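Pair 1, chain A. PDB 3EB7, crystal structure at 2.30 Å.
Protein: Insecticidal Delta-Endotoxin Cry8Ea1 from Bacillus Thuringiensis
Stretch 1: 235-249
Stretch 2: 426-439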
# COMPACT_ATOMS: atom_id res chain seq x y z
N LYS A 235 -7.38 13.26 -0.15
CA LYS A 235 -7.62 11.93 0.42
C LYS A 235 -7.14 10.81 -0.51
O LYS A 235 -7.88 10.41 -1.41
CB LYS A 235 -9.12 11.71 0.73
CG LYS A 235 -9.75 12.60 1.81
CD LYS A 235 -9.00 12.61 3.17
CE LYS A 235 -8.98 11.24 3.84
NZ LYS A 235 -9.83 11.19 5.06
N ALA A 236 -5.93 10.29 -0.28
CA ALA A 236 -5.41 9.13 -1.05
C ALA A 236 -5.76 7.75 -0.42
O ALA A 236 -5.86 7.62 0.78
CB ALA A 236 -3.88 9.25 -1.29
N GLN A 237 -5.91 6.74 -1.27
CA GLN A 237 -6.23 5.38 -0.82
C GLN A 237 -5.25 4.40 -1.43
O GLN A 237 -5.02 4.42 -2.64
CB GLN A 237 -7.64 4.99 -1.31
CG GLN A 237 -8.68 6.05 -1.08
CD GLN A 237 -10.08 5.52 -1.14
OE1 GLN A 237 -10.46 4.67 -0.34
NE2 GLN A 237 -10.85 6.00 -2.09
N LEU A 238 -4.72 3.49 -0.61
CA LEU A 238 -3.89 2.37 -1.12
C LEU A 238 -4.75 1.14 -1.14
O LEU A 238 -5.13 0.66 -0.07
CB LEU A 238 -2.66 2.15 -0.24
CG LEU A 238 -1.73 3.34 -0.01
CD1 LEU A 238 -0.59 2.98 0.93
CD2 LEU A 238 -1.17 3.81 -1.32
N THR A 239 -5.04 0.61 -2.33
CA THR A 239 -6.01 -0.48 -2.48
C THR A 239 -5.41 -1.85 -2.64
O THR A 239 -6.14 -2.84 -2.57
CB THR A 239 -7.03 -0.25 -3.63
OG1 THR A 239 -6.35 -0.18 -4.89
CG2 THR A 239 -7.95 1.00 -3.35
N ARG A 240 -4.10 -1.92 -2.87
CA ARG A 240 -3.40 -3.22 -2.96
C ARG A 240 -3.61 -4.08 -1.72
O ARG A 240 -3.70 -3.56 -0.59
CB ARG A 240 -1.90 -3.01 -3.19
CG ARG A 240 -1.05 -2.81 -1.91
CD ARG A 240 -1.23 -1.46 -1.21
NE ARG A 240 -0.46 -1.35 0.05
CZ ARG A 240 -0.82 -1.88 1.22
NH1 ARG A 240 -1.95 -2.61 1.32
NH2 ARG A 240 -0.05 -1.71 2.30
N GLU A 241 -3.69 -5.39 -1.94
CA GLU A 241 -3.68 -6.39 -0.87
C GLU A 241 -2.24 -6.81 -0.63
O GLU A 241 -1.50 -7.03 -1.60
CB GLU A 241 -4.38 -7.64 -1.37
CG GLU A 241 -5.81 -7.81 -0.96
CD GLU A 241 -6.37 -9.12 -1.53
OE1 GLU A 241 -5.95 -9.50 -2.67
OE2 GLU A 241 -7.18 -9.77 -0.82
N VAL A 242 -1.87 -6.99 0.64
CA VAL A 242 -0.60 -7.62 1.04
C VAL A 242 -0.93 -8.94 1.74
O VAL A 242 -2.00 -9.11 2.32
CB VAL A 242 0.28 -6.72 1.97
CG1 VAL A 242 0.80 -5.45 1.21
CG2 VAL A 242 -0.46 -6.32 3.25
N TYR A 243 -0.01 -9.90 1.66
CA TYR A 243 -0.22 -11.18 2.27
C TYR A 243 0.81 -11.43 3.36
O TYR A 243 2.02 -11.25 3.11
CB TYR A 243 -0.13 -12.27 1.21
CG TYR A 243 -1.21 -12.19 0.16
CD1 TYR A 243 -1.18 -11.22 -0.87
CD2 TYR A 243 -2.25 -13.10 0.17
CE1 TYR A 243 -2.20 -11.18 -1.87
CE2 TYR A 243 -3.27 -13.06 -0.83
CZ TYR A 243 -3.22 -12.12 -1.82
OH TYR A 243 -4.21 -12.14 -2.77
N THR A 244 0.35 -11.84 4.54
CA THR A 244 1.26 -12.20 5.64
C THR A 244 1.89 -13.56 5.38
O THR A 244 1.47 -14.27 4.47
CB THR A 244 0.59 -12.12 7.07
OG1 THR A 244 -0.68 -12.77 7.04
CG2 THR A 244 0.40 -10.68 7.49
N ASP A 245 2.89 -13.96 6.19
CA ASP A 245 3.55 -15.26 5.95
C ASP A 245 2.53 -16.40 6.16
O ASP A 245 1.63 -16.28 6.96
CB ASP A 245 4.80 -15.46 6.82
CG ASP A 245 6.01 -14.57 6.41
OD1 ASP A 245 6.04 -13.84 5.39
OD2 ASP A 245 6.99 -14.60 7.19
N PRO A 246 2.68 -17.52 5.43
CA PRO A 246 1.78 -18.64 5.68
C PRO A 246 1.77 -19.10 7.17
O PRO A 246 2.82 -19.08 7.86
CB PRO A 246 2.33 -19.73 4.74
CG PRO A 246 2.96 -19.01 3.65
CD PRO A 246 3.61 -17.80 4.31
N ILE A 247 0.59 -19.50 7.67
CA ILE A 247 0.42 -19.85 9.08
C ILE A 247 0.70 -21.33 9.28
O ILE A 247 -0.22 -22.17 9.39
CB ILE A 247 -0.95 -19.40 9.65
CG1 ILE A 247 -1.18 -17.91 9.29
CG2 ILE A 247 -0.96 -19.57 11.18
CD1 ILE A 247 -2.59 -17.43 9.46
N GLY A 248 1.99 -21.64 9.26
CA GLY A 248 2.52 -22.99 9.41
C GLY A 248 3.77 -22.90 10.26
O GLY A 248 4.48 -21.89 10.25
N ALA A 249 4.04 -23.96 11.01
CA ALA A 249 5.15 -23.96 11.93
C ALA A 249 6.47 -24.03 11.16
O ALA A 249 6.57 -24.70 10.13
CB ALA A 249 5.00 -25.14 12.92
N ASP A 426 -1.77 -28.44 6.07
CA ASP A 426 -2.96 -27.58 6.18
C ASP A 426 -2.52 -26.20 6.62
O ASP A 426 -2.28 -25.95 7.83
CB ASP A 426 -3.98 -28.18 7.16
CG ASP A 426 -4.42 -29.61 6.76
OD1 ASP A 426 -4.42 -29.93 5.55
OD2 ASP A 426 -4.78 -30.41 7.66
N VAL A 427 -2.34 -25.33 5.64
CA VAL A 427 -1.77 -24.02 5.87
C VAL A 427 -2.58 -22.87 5.22
O VAL A 427 -2.65 -22.78 4.00
CB VAL A 427 -0.27 -23.93 5.40
CG1 VAL A 427 0.30 -22.58 5.74
CG2 VAL A 427 0.59 -25.00 6.02
N PRO A 428 -3.19 -22.01 6.05
CA PRO A 428 -3.83 -20.77 5.58
C PRO A 428 -2.88 -19.59 5.36
O PRO A 428 -1.79 -19.52 5.96
CB PRO A 428 -4.85 -20.44 6.69
CG PRO A 428 -4.39 -21.21 7.95
CD PRO A 428 -3.31 -22.20 7.52
N VAL A 429 -3.27 -18.67 4.48
CA VAL A 429 -2.55 -17.41 4.30
C VAL A 429 -3.59 -16.32 4.50
O VAL A 429 -4.72 -16.43 4.03
CB VAL A 429 -1.86 -17.34 2.88
CG1 VAL A 429 -1.38 -15.95 2.53
CG2 VAL A 429 -0.69 -18.29 2.81
N PHE A 430 -3.23 -15.28 5.25
CA PHE A 430 -4.12 -14.12 5.44
C PHE A 430 -3.69 -13.00 4.50
O PHE A 430 -2.49 -12.74 4.35
CB PHE A 430 -4.06 -13.63 6.89
CG PHE A 430 -4.69 -14.57 7.93
CD1 PHE A 430 -4.57 -14.28 9.30
CD2 PHE A 430 -5.41 -15.70 7.57
CE1 PHE A 430 -5.16 -15.13 10.28
CE2 PHE A 430 -6.00 -16.56 8.56
CZ PHE A 430 -5.89 -16.27 9.88
N SER A 431 -4.65 -12.37 3.83
CA SER A 431 -4.41 -11.13 3.08
C SER A 431 -5.09 -9.94 3.74
O SER A 431 -6.06 -10.08 4.47
CB SER A 431 -4.86 -11.25 1.60
OG SER A 431 -6.27 -11.20 1.50
N TRP A 432 -4.55 -8.77 3.48
CA TRP A 432 -4.92 -7.57 4.21
C TRP A 432 -4.99 -6.37 3.31
O TRP A 432 -4.19 -6.26 2.39
CB TRP A 432 -3.86 -7.30 5.30
CG TRP A 432 -3.61 -8.45 6.20
CD1 TRP A 432 -2.91 -9.61 5.91
CD2 TRP A 432 -4.00 -8.56 7.56
NE1 TRP A 432 -2.88 -10.42 7.01
CE2 TRP A 432 -3.54 -9.79 8.03
CE3 TRP A 432 -4.70 -7.72 8.42
CZ2 TRP A 432 -3.78 -10.21 9.35
CZ3 TRP A 432 -4.93 -8.14 9.72
CH2 TRP A 432 -4.47 -9.37 10.17
N THR A 433 -5.89 -5.43 3.64
CA THR A 433 -5.99 -4.16 2.94
C THR A 433 -5.59 -3.04 3.87
O THR A 433 -5.72 -3.17 5.08
CB THR A 433 -7.40 -3.90 2.34
OG1 THR A 433 -8.40 -4.02 3.35
CG2 THR A 433 -7.71 -4.90 1.19
N HIS A 434 -5.08 -1.95 3.28
CA HIS A 434 -4.63 -0.75 4.01
C HIS A 434 -5.78 0.10 4.59
O HIS A 434 -6.88 0.27 3.97
CB HIS A 434 -3.71 0.11 3.09
CG HIS A 434 -2.87 1.10 3.84
ND1 HIS A 434 -3.31 2.36 4.17
CD2 HIS A 434 -1.60 1.01 4.32
CE1 HIS A 434 -2.37 2.99 4.85
NE2 HIS A 434 -1.32 2.20 4.94
N ARG A 435 -5.52 0.64 5.79
CA ARG A 435 -6.45 1.53 6.48
C ARG A 435 -6.93 2.70 5.60
O ARG A 435 -8.08 3.08 5.69
CB ARG A 435 -5.80 2.07 7.77
CG ARG A 435 -6.65 3.03 8.61
CD ARG A 435 -7.75 2.32 9.42
NE ARG A 435 -8.40 3.19 10.42
CZ ARG A 435 -7.91 3.49 11.64
NH1 ARG A 435 -6.74 3.03 12.04
NH2 ARG A 435 -8.60 4.29 12.45
N SER A 436 -6.07 3.26 4.74
CA SER A 436 -6.48 4.43 3.91
C SER A 436 -7.63 4.15 2.93
O SER A 436 -8.24 5.06 2.42
CB SER A 436 -5.29 5.00 3.11
OG SER A 436 -4.68 3.99 2.32
N ALA A 437 -7.89 2.88 2.66
CA ALA A 437 -8.89 2.47 1.71
C ALA A 437 -10.24 2.28 2.44
O ALA A 437 -10.47 1.29 3.10
CB ALA A 437 -8.42 1.19 1.04
N ASP A 438 -11.12 3.25 2.29
CA ASP A 438 -12.31 3.31 3.11
C ASP A 438 -13.37 2.31 2.65
O ASP A 438 -13.28 1.74 1.57
CB ASP A 438 -12.83 4.77 3.25
CG ASP A 438 -13.50 5.32 1.97
OD1 ASP A 438 -13.67 4.61 0.94
OD2 ASP A 438 -13.87 6.50 2.00
N ARG A 439 -14.38 2.15 3.48
CA ARG A 439 -15.49 1.23 3.28
C ARG A 439 -16.68 1.81 2.52
O ARG A 439 -17.56 1.07 2.07
CB ARG A 439 -15.99 0.78 4.65
CG ARG A 439 -14.97 -0.03 5.42
CD ARG A 439 -15.65 -0.61 6.67
NE ARG A 439 -14.81 -1.68 7.14
CZ ARG A 439 -15.03 -2.96 6.91
NH1 ARG A 439 -16.13 -3.35 6.28
NH2 ARG A 439 -14.14 -3.85 7.35
O HOH W 1 -5.41 -1.83 0.59
O HOH W 2 -0.69 -15.31 6.54
O HOH W 3 -0.47 -24.84 9.69

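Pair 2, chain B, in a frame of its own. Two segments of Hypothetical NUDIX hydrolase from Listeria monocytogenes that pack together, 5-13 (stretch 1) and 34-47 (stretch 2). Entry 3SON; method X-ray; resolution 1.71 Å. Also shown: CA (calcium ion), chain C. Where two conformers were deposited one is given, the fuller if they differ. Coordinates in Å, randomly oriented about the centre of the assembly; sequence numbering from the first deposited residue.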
# COMPACT_ATOMS: atom_id res chain seq x y z
N PRO B 5 2.24 -5.91 16.08
CA PRO B 5 1.32 -4.79 15.89
C PRO B 5 0.77 -4.68 14.46
O PRO B 5 1.39 -5.17 13.49
CB PRO B 5 2.20 -3.56 16.22
CG PRO B 5 3.63 -4.06 16.09
CD PRO B 5 3.62 -5.52 15.82
N PHE B 6 -0.40 -4.08 14.32
CA PHE B 6 -1.04 -3.91 13.03
C PHE B 6 -1.95 -2.75 13.13
O PHE B 6 -2.28 -2.33 14.24
CB PHE B 6 -1.85 -5.17 12.66
CG PHE B 6 -3.00 -5.48 13.65
CD1 PHE B 6 -4.25 -4.87 13.50
CD2 PHE B 6 -2.83 -6.39 14.66
CE1 PHE B 6 -5.31 -5.15 14.36
CE2 PHE B 6 -3.87 -6.70 15.55
CZ PHE B 6 -5.11 -6.06 15.40
N GLN B 7 -2.47 -2.32 11.98
CA GLN B 7 -3.39 -1.23 11.85
C GLN B 7 -4.65 -1.67 11.10
O GLN B 7 -4.62 -2.65 10.34
CB GLN B 7 -2.77 -0.12 11.01
CG GLN B 7 -1.74 0.72 11.73
CD GLN B 7 -2.38 1.73 12.64
OE1 GLN B 7 -3.24 2.52 12.22
NE2 GLN B 7 -2.02 1.68 13.87
N VAL B 8 -5.73 -1.01 11.37
CA VAL B 8 -6.90 -1.21 10.59
C VAL B 8 -7.35 0.09 9.91
O VAL B 8 -7.03 1.23 10.38
CB VAL B 8 -8.06 -1.90 11.38
CG1 VAL B 8 -7.61 -3.21 12.10
CG2 VAL B 8 -8.68 -0.94 12.43
N LEU B 9 -7.99 -0.08 8.76
CA LEU B 9 -8.64 1.00 8.04
C LEU B 9 -10.09 0.57 7.88
O LEU B 9 -10.39 -0.61 7.62
CB LEU B 9 -7.98 1.26 6.68
CG LEU B 9 -8.49 2.45 5.86
CD1 LEU B 9 -7.71 3.70 6.25
CD2 LEU B 9 -8.33 2.16 4.37
N VAL B 10 -11.00 1.50 8.08
CA VAL B 10 -12.45 1.22 7.92
C VAL B 10 -13.16 2.32 7.13
O VAL B 10 -13.09 3.50 7.50
CB VAL B 10 -13.15 1.08 9.27
CG1 VAL B 10 -14.57 0.67 9.07
CG2 VAL B 10 -12.43 0.08 10.18
N ILE B 11 -13.80 1.94 6.01
CA ILE B 11 -14.43 2.87 5.09
C ILE B 11 -15.93 2.82 5.34
O ILE B 11 -16.56 1.81 5.08
CB ILE B 11 -14.17 2.48 3.62
CG1 ILE B 11 -12.66 2.46 3.33
CG2 ILE B 11 -14.89 3.43 2.61
CD1 ILE B 11 -12.32 1.95 1.94
N PRO B 12 -16.51 3.91 5.85
CA PRO B 12 -18.00 3.93 5.97
C PRO B 12 -18.64 4.13 4.60
O PRO B 12 -18.05 4.79 3.73
CB PRO B 12 -18.26 5.18 6.82
CG PRO B 12 -16.92 5.63 7.30
CD PRO B 12 -15.95 5.21 6.24
N PHE B 13 -19.82 3.52 4.36
CA PHE B 13 -20.55 3.79 3.12
C PHE B 13 -22.07 3.74 3.35
O PHE B 13 -22.53 3.17 4.34
CB PHE B 13 -20.19 2.83 1.99
CG PHE B 13 -20.61 1.43 2.23
CD1 PHE B 13 -19.81 0.56 2.96
CD2 PHE B 13 -21.86 0.96 1.77
CE1 PHE B 13 -20.20 -0.72 3.18
CE2 PHE B 13 -22.24 -0.34 1.98
CZ PHE B 13 -21.45 -1.18 2.71
N GLN B 34 -9.40 11.56 5.81
CA GLN B 34 -9.05 10.15 6.03
C GLN B 34 -10.27 9.29 6.36
O GLN B 34 -11.41 9.76 6.60
CB GLN B 34 -8.01 10.00 7.20
CG GLN B 34 -8.59 10.48 8.56
CD GLN B 34 -7.60 10.63 9.71
OE1 GLN B 34 -7.96 11.20 10.76
NE2 GLN B 34 -6.39 10.03 9.57
N PHE B 35 -10.02 7.98 6.41
CA PHE B 35 -11.00 7.02 6.89
C PHE B 35 -10.78 6.72 8.38
O PHE B 35 -9.95 7.38 9.02
CB PHE B 35 -10.94 5.74 6.04
CG PHE B 35 -11.33 5.95 4.58
CD1 PHE B 35 -12.54 6.48 4.24
CD2 PHE B 35 -10.51 5.47 3.53
CE1 PHE B 35 -12.91 6.61 2.88
CE2 PHE B 35 -10.83 5.64 2.19
CZ PHE B 35 -12.04 6.21 1.86
N VAL B 36 -11.65 5.87 8.94
CA VAL B 36 -11.50 5.38 10.29
C VAL B 36 -10.18 4.61 10.33
O VAL B 36 -9.87 3.82 9.44
CB VAL B 36 -12.70 4.49 10.69
CG1 VAL B 36 -12.44 3.67 11.97
CG2 VAL B 36 -13.95 5.28 10.83
N ALA B 37 -9.34 4.86 11.34
CA ALA B 37 -8.02 4.18 11.39
C ALA B 37 -7.61 3.96 12.83
O ALA B 37 -7.90 4.81 13.70
CB ALA B 37 -6.94 5.00 10.67
N GLY B 38 -6.91 2.89 13.10
CA GLY B 38 -6.40 2.68 14.44
C GLY B 38 -5.56 1.45 14.55
O GLY B 38 -5.66 0.56 13.72
N GLY B 39 -4.88 1.28 15.66
CA GLY B 39 -4.04 0.14 15.84
C GLY B 39 -4.61 -0.92 16.78
O GLY B 39 -5.47 -0.64 17.64
N GLY B 40 -4.13 -2.15 16.60
CA GLY B 40 -4.48 -3.24 17.45
C GLY B 40 -4.03 -2.99 18.84
O GLY B 40 -2.93 -2.45 19.05
N GLU B 41 -4.89 -3.34 19.80
CA GLU B 41 -4.52 -3.29 21.23
C GLU B 41 -4.65 -4.65 21.88
O GLU B 41 -5.44 -5.48 21.45
CB GLU B 41 -5.42 -2.29 21.96
CG GLU B 41 -5.21 -0.87 21.49
CD GLU B 41 -6.13 0.13 22.18
OE1 GLU B 41 -6.73 -0.25 23.20
OE2 GLU B 41 -6.28 1.26 21.67
N ASP B 42 -3.83 -4.88 22.92
CA ASP B 42 -3.93 -6.08 23.79
C ASP B 42 -3.88 -7.41 23.01
O ASP B 42 -2.90 -7.69 22.32
CB ASP B 42 -5.19 -6.00 24.64
CG ASP B 42 -5.26 -4.74 25.48
OD1 ASP B 42 -4.20 -4.19 25.84
OD2 ASP B 42 -6.39 -4.30 25.78
N GLU B 43 -4.93 -8.22 23.13
CA GLU B 43 -5.01 -9.48 22.43
C GLU B 43 -6.09 -9.49 21.35
O GLU B 43 -6.59 -10.55 20.99
CB GLU B 43 -5.25 -10.65 23.43
N GLU B 44 -6.39 -8.31 20.78
CA GLU B 44 -7.49 -8.17 19.81
C GLU B 44 -7.34 -8.98 18.48
O GLU B 44 -6.27 -9.05 17.85
CB GLU B 44 -7.67 -6.66 19.47
CG GLU B 44 -8.28 -5.88 20.62
CD GLU B 44 -8.61 -4.47 20.22
OE1 GLU B 44 -7.85 -3.85 19.44
OE2 GLU B 44 -9.63 -3.97 20.73
N ALA B 45 -8.44 -9.60 18.04
CA ALA B 45 -8.46 -10.09 16.69
C ALA B 45 -8.55 -8.80 15.87
O ALA B 45 -8.97 -7.75 16.41
CB ALA B 45 -9.63 -11.02 16.41
N ILE B 46 -8.13 -8.85 14.61
CA ILE B 46 -8.16 -7.70 13.71
C ILE B 46 -9.59 -7.16 13.52
O ILE B 46 -9.80 -5.97 13.38
CB ILE B 46 -7.60 -8.11 12.35
CG1 ILE B 46 -6.08 -8.11 12.35
CG2 ILE B 46 -8.13 -7.23 11.26
CD1 ILE B 46 -5.53 -9.13 11.36
N SER B 47 -10.54 -8.08 13.41
CA SER B 47 -11.96 -7.70 13.30
C SER B 47 -12.45 -6.92 14.53
O SER B 47 -13.32 -6.06 14.42
CB SER B 47 -12.84 -8.94 13.09
OG SER B 47 -12.76 -9.77 14.23
CA CA C . -8.52 5.71 15.75
O HOH W 4 -8.79 5.74 17.88
O HOH W 5 -5.90 6.19 15.55

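The sharpest difference lies at three matched positions in the second stretch. Pair 1 carries W432(A), T433(A) and H434(A) where pair 2 has G38(B), G39(B) and G40(B), so at these positions pair 1 presents side chains and pair 2 presents only backbone. The geometry shows what the glycines leave room for. A CB placed ideally on G40(B) would lie 2.5 Å from F6(B) CZ, and one on G39(B) would lie 2.8 Å from Q7(B) NE2; both are clashes.

The frame beneath this difference is shared. Superposing N, CA and C of 14 central residues gives an RMSD of 1.0 Å, and in each pair two antiparallel strands meet, with axes at 146° in pair 1 and 166° in pair 2. V242(A) matches V8(B), and each sits in a hydrogen-bonded bridge, to W432(A) and to G38(B) respectively. In pair 1, V242(A) N donates to W432(A) O (3.0 Å) and W432(A) N to V242(A) O (2.8 Å); in pair 2, V8(B) N donates to G38(B) O (2.8 Å) and G38(B) N to V8(B) O (3.2 Å). The next bridge, Y243(A) with S431(A), matches L9(B) with A37(B), and both are non-hydrogen-bonded pairs. The following rung differs: T244(A) N donates to F430(A) O (3.0 Å), whereas V10(B) and V36(B) bond in both directions, although the V36(B) N to V10(B) O bond (3.1 Å, 134°) is weak.

At R240(A), matched by F6(B), the same backbone position covers its neighbour in two ways. The R240(A) guanidinium has H434(A) CB over one face, with NH1 3.7 Å from that CB. The F6(B) ring takes G40(B) CA over one face, 3.9 Å from its centroid, and I46(B) CG1 over the opposite face, 3.8 Å from the centroid. The aromatic ring thus occupies the space above a glycine and is sandwiched. The backbone link also changes: G40(B) N donates directly to F6(B) O (3.0 Å), while water 1 accepts from H434(A) N (2.7 Å) and donates to R240(A) O (2.7 Å), bridging a wider gap.

Pair 1 adds polar side-chain links. S431(A) OG donates to E241(A) OE2 (2.9 Å), and its CB lies over the Y243(A) ring, 3.7 Å from the centroid. W432(A) NE1 donates to T244(A) OG1 (3.2 Å), which meets the indole at its edge. A37(B), G38(B) and V10(B), which match S431(A), W432(A) and T244(A), have no polar side-chain groups; Q7(B), which matches E241(A), does, but makes no hydrogen bond across the contact, its NE2 lying 3.2 Å from G39(B) CA. There V10(B) CB packs on V36(B) CB at 3.7 Å; separately, A37(B) O binds the calcium ion at 2.3 Å.

Aromatic faces also cover isoleucines in both pairs, but at positions that do not match. I247(A) CD1 lies 3.4 Å from the F430(A) ring centroid, and I11(B) CG1 lies 3.7 Å from that of F35(B), whose counterpart in pair 1 is V429(A).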